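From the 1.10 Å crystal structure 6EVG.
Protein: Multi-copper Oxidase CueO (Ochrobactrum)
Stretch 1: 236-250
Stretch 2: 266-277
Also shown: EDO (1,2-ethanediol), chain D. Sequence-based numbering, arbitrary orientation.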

# COMPACT_ATOMS: atom_id res chain seq x y z
N ARG A 236 -13.22 9.47 -7.28
CA ARG A 236 -14.31 10.36 -6.84
C ARG A 236 -15.56 9.51 -6.71
O ARG A 236 -15.66 8.42 -7.28
CB ARG A 236 -14.56 11.55 -7.82
CG ARG A 236 -15.09 11.11 -9.17
CD ARG A 236 -15.73 12.27 -9.90
NE ARG A 236 -16.17 11.91 -11.23
CZ ARG A 236 -17.17 12.46 -11.88
NH1 ARG A 236 -17.98 13.31 -11.30
NH2 ARG A 236 -17.43 12.03 -13.11
N LEU A 237 -16.59 10.12 -6.10
CA LEU A 237 -17.94 9.59 -6.23
C LEU A 237 -18.66 10.28 -7.39
O LEU A 237 -18.31 11.40 -7.78
CB LEU A 237 -18.73 9.77 -4.92
CG LEU A 237 -18.26 8.81 -3.80
CD1 LEU A 237 -18.68 9.04 -2.39
CD2 LEU A 237 -18.42 7.35 -4.11
N SER A 238 -19.57 9.57 -8.02
CA SER A 238 -20.21 10.01 -9.25
C SER A 238 -21.04 11.29 -9.04
O SER A 238 -21.31 11.98 -10.06
CB SER A 238 -21.04 8.90 -9.86
OG SER A 238 -22.00 8.43 -8.99
N ASP A 239 -21.48 11.59 -7.84
CA ASP A 239 -22.15 12.85 -7.54
C ASP A 239 -21.24 13.84 -6.85
O ASP A 239 -21.71 14.86 -6.30
CB ASP A 239 -23.43 12.62 -6.75
CG ASP A 239 -23.21 12.04 -5.42
OD1 ASP A 239 -22.06 11.85 -4.92
OD2 ASP A 239 -24.27 11.70 -4.82
N ASN A 240 -19.93 13.61 -6.87
CA ASN A 240 -18.97 14.55 -6.35
C ASN A 240 -19.05 14.84 -4.89
O ASN A 240 -18.46 15.81 -4.42
CB ASN A 240 -18.93 15.86 -7.17
CG ASN A 240 -18.61 15.60 -8.62
OD1 ASN A 240 -17.56 15.00 -8.95
ND2 ASN A 240 -19.49 16.05 -9.49
N ARG A 241 -19.70 13.98 -4.11
CA ARG A 241 -19.76 14.24 -2.67
C ARG A 241 -18.38 14.14 -2.07
O ARG A 241 -17.51 13.39 -2.52
CB ARG A 241 -20.79 13.34 -1.99
CG ARG A 241 -20.39 11.89 -1.91
CD ARG A 241 -21.46 11.04 -1.23
NE ARG A 241 -22.60 10.90 -2.12
CZ ARG A 241 -23.68 10.25 -1.78
NH1 ARG A 241 -23.76 9.71 -0.57
NH2 ARG A 241 -24.61 10.09 -2.68
N PRO A 242 -18.13 14.90 -1.01
CA PRO A 242 -16.77 14.97 -0.47
C PRO A 242 -16.33 13.66 0.17
O PRO A 242 -17.13 12.93 0.79
CB PRO A 242 -16.87 16.08 0.59
CG PRO A 242 -18.23 16.36 0.77
CD PRO A 242 -19.03 15.87 -0.35
N LEU A 243 -15.05 13.40 0.02
CA LEU A 243 -14.32 12.35 0.72
C LEU A 243 -13.56 13.04 1.84
O LEU A 243 -12.60 13.78 1.55
CB LEU A 243 -13.42 11.56 -0.19
CG LEU A 243 -14.00 11.07 -1.55
CD1 LEU A 243 -12.87 10.45 -2.35
CD2 LEU A 243 -15.31 10.38 -1.47
N LEU A 244 -13.96 12.84 3.10
CA LEU A 244 -13.29 13.50 4.20
C LEU A 244 -12.07 12.64 4.61
O LEU A 244 -12.24 11.58 5.20
CB LEU A 244 -14.22 13.72 5.38
CG LEU A 244 -13.55 14.39 6.60
CD1 LEU A 244 -13.14 15.82 6.28
CD2 LEU A 244 -14.51 14.36 7.76
N VAL A 245 -10.88 13.10 4.25
CA VAL A 245 -9.69 12.29 4.53
C VAL A 245 -9.29 12.48 5.98
O VAL A 245 -9.00 13.61 6.41
CB VAL A 245 -8.52 12.65 3.60
CG1 VAL A 245 -7.38 11.66 3.91
CG2 VAL A 245 -8.90 12.57 2.15
N VAL A 246 -9.29 11.39 6.75
CA VAL A 246 -8.94 11.43 8.15
C VAL A 246 -7.57 10.80 8.45
O VAL A 246 -7.06 11.05 9.56
CB VAL A 246 -10.01 10.78 9.04
CG1 VAL A 246 -11.32 11.55 8.95
CG2 VAL A 246 -10.23 9.29 8.77
N ALA A 247 -7.00 10.04 7.54
CA ALA A 247 -5.71 9.37 7.82
C ALA A 247 -5.10 8.98 6.51
O ALA A 247 -5.75 8.73 5.51
CB ALA A 247 -5.93 8.12 8.66
N SER A 248 -3.74 8.86 6.57
CA SER A 248 -2.99 8.15 5.51
C SER A 248 -2.13 7.06 6.17
O SER A 248 -2.48 6.59 7.26
CB SER A 248 -2.22 9.12 4.60
OG SER A 248 -1.68 8.45 3.46
N ASP A 249 -1.06 6.67 5.50
CA ASP A 249 -0.31 5.43 5.85
C ASP A 249 -0.00 5.34 7.33
O ASP A 249 -0.08 4.26 7.93
CB ASP A 249 1.04 5.47 5.10
CG ASP A 249 0.98 5.87 3.66
OD1 ASP A 249 -0.02 5.64 2.95
OD2 ASP A 249 2.02 6.49 3.22
N GLY A 250 0.49 6.44 7.91
CA GLY A 250 0.98 6.49 9.25
C GLY A 250 0.01 6.98 10.28
O GLY A 250 0.42 7.23 11.44
C1 EDO D . 1.17 12.03 -1.89
O1 EDO D . 1.57 10.69 -2.14
C2 EDO D . 2.07 12.98 -2.63
O2 EDO D . 1.94 12.88 -4.06
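Stretch 2 266-277: PGERYEVLVDFS

Stretch 2 lies along stretch 1 as an antiparallel partner: strand 269-275 runs against strand 243-248, with an angle of 143° between their N-to-C directions and a closest axis approach of 4.3 Å. The contact buries 859 Å² in all.

Before the paired strand begins, a type I turn from L237 to N240 is closed by N240 N on L237 O at 2.9 Å. L237 still reaches across, its CD1 packing 3.4 Å from V274 CG1. R241 reaches across next. D239 holds it in a salt bridge, D239 OD2 to R241 NH2 at 2.7 Å, and R241 NH1 extends to D275 O at 3.0 Å in a weak hydrogen bond, while R241 CD lies 3.6 Å from V274 CG1. A water extends the join by linking R241 NH1 to F276 O; another connects P242 O to D275 N where the strands do not bond directly.

The strand begins at L243, whose CD2 packs on V274 CG2 at 3.7 Å; the bridges start at L244. L244 and L273 form a hydrogen-bonded pair with both bonds made, L244 N to L273 O at 2.9 Å and L273 N to L244 O at 2.8 Å, and their side chains share one face of the sheet, CB to CB 4.2 Å. V245 sits opposite V272 as a non-hydrogen-bonded pair, CA to CA 4.3 Å, on the other face, where V245 CG2 meets V272 CG1 at 3.9 Å.

The register then shifts by one. Stretch 1 accommodates the extra residue as a beta bulge at V246, whose phi/psi of -108/-15 leaves the extended range. E271 O consequently receives two amides, V246 N at 2.9 Å and, weakly, A247 N at 3.4 Å. E271 N returns a bond to A247 O at 2.9 Å, so A247 pairs with E271, and their side chains lie on the same face as L244 and L273. A water bridges E271 OE2 and S248 O.

At the far end, side chains take over from backbone pairing. S248 OG donates to R269 O at 2.8 Å and lies over one face of the Y270 ring, 3.3 Å from Y270 CE1. D249 OD1 accepts R269 N at 2.9 Å, with a nearly straight N-H...O angle of 170°. The R269 side chain curls back so that D249 CB lies over one face of its guanidinium, 3.5 Å from R269 NH2. The rule to read here is a run of leucines and valines packed across both faces of the pairing, a bulge that resets the register, and polar side chains that take up R269 O and R269 N where the paired ladder ends.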

# COMPACT_ATOMS: atom_id res chain seq x y z
N PRO A 266 0.34 3.07 -5.79
CA PRO A 266 0.56 1.74 -5.20
C PRO A 266 1.28 1.80 -3.86
O PRO A 266 2.35 2.40 -3.75
CB PRO A 266 1.38 1.02 -6.28
CG PRO A 266 0.87 1.65 -7.57
CD PRO A 266 0.70 3.10 -7.21
N GLY A 267 0.69 1.11 -2.88
CA GLY A 267 1.23 1.09 -1.54
C GLY A 267 0.71 2.10 -0.58
O GLY A 267 0.86 1.91 0.64
N GLU A 268 0.09 3.18 -1.07
CA GLU A 268 -0.51 4.17 -0.22
C GLU A 268 -1.85 3.70 0.31
O GLU A 268 -2.58 2.95 -0.34
CB GLU A 268 -0.73 5.50 -0.96
CG GLU A 268 0.52 6.25 -1.37
CD GLU A 268 0.12 7.66 -1.85
OE1 GLU A 268 -0.25 7.78 -3.04
OE2 GLU A 268 0.17 8.59 -1.00
N ARG A 269 -2.15 4.26 1.49
CA ARG A 269 -3.46 4.07 2.11
C ARG A 269 -4.04 5.42 2.48
O ARG A 269 -3.33 6.30 2.97
CB ARG A 269 -3.40 3.22 3.41
CG ARG A 269 -3.03 1.75 3.20
CD ARG A 269 -1.53 1.49 3.11
NE ARG A 269 -0.89 1.69 4.39
CZ ARG A 269 0.39 1.99 4.55
NH1 ARG A 269 1.20 2.19 3.50
NH2 ARG A 269 0.89 2.08 5.79
N TYR A 270 -5.37 5.55 2.34
CA TYR A 270 -6.09 6.69 2.89
C TYR A 270 -7.39 6.16 3.52
O TYR A 270 -8.09 5.34 2.93
CB TYR A 270 -6.46 7.71 1.82
CG TYR A 270 -5.25 8.46 1.28
CD1 TYR A 270 -4.76 9.57 1.94
CD2 TYR A 270 -4.57 8.02 0.17
CE1 TYR A 270 -3.64 10.25 1.45
CE2 TYR A 270 -3.46 8.68 -0.33
CZ TYR A 270 -3.01 9.79 0.33
OH TYR A 270 -1.85 10.46 -0.10
N GLU A 271 -7.69 6.70 4.70
CA GLU A 271 -9.01 6.44 5.33
C GLU A 271 -9.87 7.69 5.12
O GLU A 271 -9.41 8.81 5.43
CB GLU A 271 -8.88 6.13 6.80
CG GLU A 271 -7.95 4.97 7.14
CD GLU A 271 -7.93 4.61 8.60
OE1 GLU A 271 -9.00 4.54 9.21
OE2 GLU A 271 -6.84 4.45 9.14
N VAL A 272 -11.06 7.48 4.57
CA VAL A 272 -11.96 8.59 4.26
C VAL A 272 -13.32 8.33 4.85
O VAL A 272 -13.77 7.19 5.02
CB VAL A 272 -12.05 8.80 2.76
CG1 VAL A 272 -10.68 9.07 2.16
CG2 VAL A 272 -12.80 7.72 2.04
N LEU A 273 -14.01 9.42 5.19
CA LEU A 273 -15.41 9.34 5.61
C LEU A 273 -16.28 9.91 4.50
O LEU A 273 -16.01 11.00 4.00
CB LEU A 273 -15.63 10.11 6.91
CG LEU A 273 -14.79 9.76 8.10
CD1 LEU A 273 -15.18 10.50 9.34
CD2 LEU A 273 -14.65 8.34 8.39
N VAL A 274 -17.36 9.19 4.22
CA VAL A 274 -18.33 9.58 3.21
C VAL A 274 -19.70 9.57 3.87
O VAL A 274 -20.05 8.64 4.57
CB VAL A 274 -18.29 8.64 1.98
CG1 VAL A 274 -19.40 9.00 0.98
CG2 VAL A 274 -16.93 8.66 1.33
N ASP A 275 -20.48 10.64 3.65
CA ASP A 275 -21.83 10.75 4.22
C ASP A 275 -22.83 10.17 3.26
O ASP A 275 -23.07 10.73 2.19
CB ASP A 275 -22.13 12.22 4.53
CG ASP A 275 -23.40 12.39 5.36
OD1 ASP A 275 -24.11 11.43 5.61
OD2 ASP A 275 -23.59 13.54 5.79
N PHE A 276 -23.48 9.07 3.66
CA PHE A 276 -24.53 8.40 2.88
C PHE A 276 -25.94 8.74 3.38
O PHE A 276 -26.92 8.12 2.96
CB PHE A 276 -24.26 6.89 2.81
CG PHE A 276 -23.06 6.52 1.97
CD1 PHE A 276 -23.13 6.47 0.58
CD2 PHE A 276 -21.89 6.18 2.56
CE1 PHE A 276 -22.00 6.08 -0.15
CE2 PHE A 276 -20.79 5.77 1.82
CZ PHE A 276 -20.82 5.76 0.48
N SER A 277 -26.03 9.75 4.24
CA SER A 277 -27.29 10.01 4.92
C SER A 277 -28.40 10.45 4.05
O SER A 277 -29.59 10.25 4.40
CB SER A 277 -27.16 10.98 6.08
OG SER A 277 -26.82 12.27 5.65
O HOH W 1 -26.00 8.19 -0.15
O HOH W 2 -19.56 12.81 1.92
O HOH W 3 -4.15 4.91 8.79